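Local coordinates for protein cytolethal distending toxin subunit B (Escherichia coli, PDB 2F1N) that nicks DNA as the endonuclease subunit of a tripartite toxin and very probably damages DNA in intoxicated cells, inducing G2/M cell cycle arrest, at residues A52-G57 with V107-V112. Sequence-based numbering, arbitrary orientation.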
ATOM      1  N   ALA A  52       0.353  -1.569   3.513  1.00 10.92           N
ATOM      2  CA  ALA A  52       0.763  -1.832   2.151  1.00  9.88           C
ATOM      3  C   ALA A  52       2.203  -2.323   2.214  1.00  9.96           C
ATOM      4  O   ALA A  52       3.053  -1.731   2.903  1.00 11.20           O
ATOM      5  CB  ALA A  52       0.671  -0.554   1.275  1.00 10.14           C
ATOM      6  N   VAL A  53       2.469  -3.383   1.484  1.00  9.24           N
ATOM      7  CA  VAL A  53       3.819  -3.996   1.488  1.00  9.86           C
ATOM      8  C   VAL A  53       4.369  -4.084   0.057  1.00 10.07           C
ATOM      9  O   VAL A  53       3.622  -4.450  -0.904  1.00 11.28           O
ATOM     10  CB  VAL A  53       3.756  -5.432   2.108  1.00 10.87           C
ATOM     11  CG1 VAL A  53       5.217  -6.039   2.280  1.00 12.72           C
ATOM     12  CG2 VAL A  53       3.005  -5.427   3.450  1.00 11.91           C
ATOM     13  N   GLN A  54       5.676  -3.757  -0.088  1.00  8.83           N
ATOM     14  CA  GLN A  54       6.391  -3.960  -1.355  1.00  8.40           C
ATOM     15  C   GLN A  54       7.600  -4.906  -1.122  1.00  8.80           C
ATOM     16  O   GLN A  54       8.002  -5.090   0.027  1.00 10.53           O
ATOM     17  CB  GLN A  54       6.886  -2.620  -1.973  1.00  8.51           C
ATOM     18  CG  GLN A  54       5.686  -1.593  -2.091  1.00 11.00           C
ATOM     19  CD  GLN A  54       5.495  -0.847  -0.782  1.00 11.11           C
ATOM     20  OE1 GLN A  54       6.476  -0.536  -0.082  1.00 14.25           O
ATOM     21  NE2 GLN A  54       4.213  -0.620  -0.389  1.00 12.92           N
ATOM     22  N   GLU A  55       8.089  -5.519  -2.200  1.00 10.09           N
ATOM     23  CA  GLU A  55       9.124  -6.599  -2.117  1.00 10.00           C
ATOM     24  C   GLU A  55       8.713  -7.579  -1.016  1.00 11.98           C
ATOM     25  O   GLU A  55       9.493  -7.904  -0.106  1.00 13.07           O
ATOM     26  CB  GLU A  55      10.508  -5.992  -1.864  1.00 11.26           C
ATOM     27  CG  GLU A  55      10.859  -4.984  -2.961  1.00 12.03           C
ATOM     28  CD  GLU A  55      12.299  -4.474  -2.905  1.00 14.12           C
ATOM     29  OE1 GLU A  55      13.224  -5.209  -2.443  1.00 15.93           O
ATOM     30  OE2 GLU A  55      12.475  -3.357  -3.415  1.00 13.34           O
ATOM     31  N   ALA A  56       7.484  -8.089  -1.138  1.00 11.74           N
ATOM     32  CA  ALA A  56       6.831  -8.768  -0.015  1.00 11.93           C
ATOM     33  C   ALA A  56       7.315 -10.217   0.188  1.00 12.69           C
ATOM     34  O   ALA A  56       7.011 -10.829   1.223  1.00 12.48           O
ATOM     35  CB  ALA A  56       5.280  -8.745  -0.178  1.00 12.87           C
ATOM     36  N   GLY A  57       8.091 -10.764  -0.752  1.00 12.41           N
ATOM     37  CA  GLY A  57       8.513 -12.154  -0.537  1.00 13.88           C
ATOM     38  C   GLY A  57       7.327 -13.113  -0.699  1.00 13.15           C
ATOM     39  O   GLY A  57       6.621 -13.078  -1.700  1.00 14.99           O
ATOM     40  N   VAL A 107       9.876  -8.777  -6.026  1.00 18.96           N
ATOM     41  CA  VAL A 107       9.069  -7.564  -6.215  1.00 16.80           C
ATOM     42  C   VAL A 107       7.568  -7.864  -6.007  1.00 15.69           C
ATOM     43  O   VAL A 107       6.688  -7.186  -6.562  1.00 15.50           O
ATOM     44  CB  VAL A 107       9.422  -6.799  -7.575  1.00 17.05           C
ATOM     45  CG1 VAL A 107      10.897  -6.374  -7.611  1.00 20.38           C
ATOM     46  CG2 VAL A 107       9.077  -7.615  -8.804  1.00 19.92           C
ATOM     47  N   ASN A 108       7.281  -8.819  -5.110  1.00 13.25           N
ATOM     48  CA  ASN A 108       5.859  -9.125  -4.830  1.00 12.70           C
ATOM     49  C   ASN A 108       5.185  -8.020  -4.037  1.00 10.56           C
ATOM     50  O   ASN A 108       5.831  -7.278  -3.344  1.00 11.69           O
ATOM     51  CB  ASN A 108       5.717 -10.469  -4.134  1.00 13.89           C
ATOM     52  CG  ASN A 108       6.198 -11.616  -5.010  1.00 14.79           C
ATOM     53  OD1 ASN A 108       6.151 -11.531  -6.221  1.00 15.89           O
ATOM     54  ND2 ASN A 108       6.547 -12.717  -4.390  1.00 15.97           N
ATOM     55  N   LEU A 109       3.864  -7.940  -4.154  1.00 10.57           N
ATOM     56  CA  LEU A 109       3.077  -6.901  -3.464  1.00 11.09           C
ATOM     57  C   LEU A 109       2.062  -7.499  -2.529  1.00 10.61           C
ATOM     58  O   LEU A 109       1.550  -8.601  -2.778  1.00 10.81           O
ATOM     59  CB  LEU A 109       2.293  -6.064  -4.481  1.00 11.17           C
ATOM     60  CG  LEU A 109       3.137  -5.194  -5.399  1.00 11.11           C
ATOM     61  CD1 LEU A 109       2.219  -4.796  -6.579  1.00 14.12           C
ATOM     62  CD2 LEU A 109       3.729  -4.023  -4.690  1.00  8.98           C
ATOM     63  N   ALA A 110       1.776  -6.768  -1.445  1.00 10.22           N
ATOM     64  CA  ALA A 110       0.664  -7.183  -0.551  1.00  9.85           C
ATOM     65  C   ALA A 110      -0.032  -6.016   0.119  1.00 10.66           C
ATOM     66  O   ALA A 110       0.539  -4.937   0.284  1.00  9.55           O
ATOM     67  CB  ALA A 110       1.170  -8.198   0.560  1.00 11.12           C
ATOM     68  N   LEU A 111      -1.272  -6.279   0.504  1.00  9.97           N
ATOM     69  CA  LEU A 111      -2.001  -5.444   1.472  1.00 11.28           C
ATOM     70  C   LEU A 111      -2.469  -6.354   2.594  1.00  9.83           C
ATOM     71  O   LEU A 111      -2.994  -7.462   2.353  1.00 11.55           O
ATOM     72  CB  LEU A 111      -3.177  -4.800   0.771  1.00 11.61           C
ATOM     73  CG  LEU A 111      -2.912  -3.620  -0.143  1.00 14.52           C
ATOM     74  CD1 LEU A 111      -4.092  -3.488  -1.146  1.00 17.07           C
ATOM     75  CD2 LEU A 111      -2.827  -2.349   0.741  1.00 10.06           C
ATOM     76  N   VAL A 112      -2.316  -5.889   3.828  1.00  8.89           N
ATOM     77  CA  VAL A 112      -2.791  -6.614   4.992  1.00 10.14           C
ATOM     78  C   VAL A 112      -3.857  -5.732   5.653  1.00 11.71           C
ATOM     79  O   VAL A 112      -3.637  -4.510   5.816  1.00 12.91           O
ATOM     80  CB  VAL A 112      -1.658  -6.827   5.998  1.00 12.30           C
ATOM     81  CG1 VAL A 112      -2.097  -7.836   7.102  1.00 12.10           C
ATOM     82  CG2 VAL A 112      -0.398  -7.347   5.248  1.00 11.75           C
TER
HETATM   83  O   HOH W   1       7.250  -4.867  -4.801  1.00 13.06           O
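Val53 O receives two hydrogen bonds, one from Ala110 N across the contact and one from the Thr145 hydroxyl. The first, 3.0 Å from Val53 O to Ala110 N, is nearly straight (171° at the hydrogen). Its return bond, Val53 N to Ala110 O at 2.8 Å, completes a hydrogen-bonded antiparallel pair; Ala52 and Leu111 form the adjoining non-hydrogen-bonded one.

Beyond this pair the chain turns a corner at Gln54 and Glu55, where Glu55 takes positive phi (46°), and the regular pairing stops. Direct backbone hydrogen bonding resumes where Ala56 N donates to Asn108 O (2.9 Å), approaching from above the carbonyl plane. A water spans the break, accepting from Glu55 N at 2.8 Å and donating weakly to Val107 O. The Asn108 side chain, with CG anti to its own carbonyl carbon (chi1 -63°), clasps the end of the turn: ND2 reaches Gly57 O at 2.7 Å, with the acceptor in the amide plane, while OD1 accepts from Val100 N, so both ends of the amide are held.

The apolar contacts divide between two faces. Ala110 CB meets Val53 CB (4.1 Å) and Ala56 CB on one; on the other, Leu111 CD2 lies 4.0 Å from Ala52 CB.

Strands 50-56 and 109-113 lie side by side in the middle of one sheet of the DNase I-like fold, flanked by 18-25 and 92-98 respectively, and strand 141-147 of the second sheet packs on Ala52 and Leu111 through Thr145.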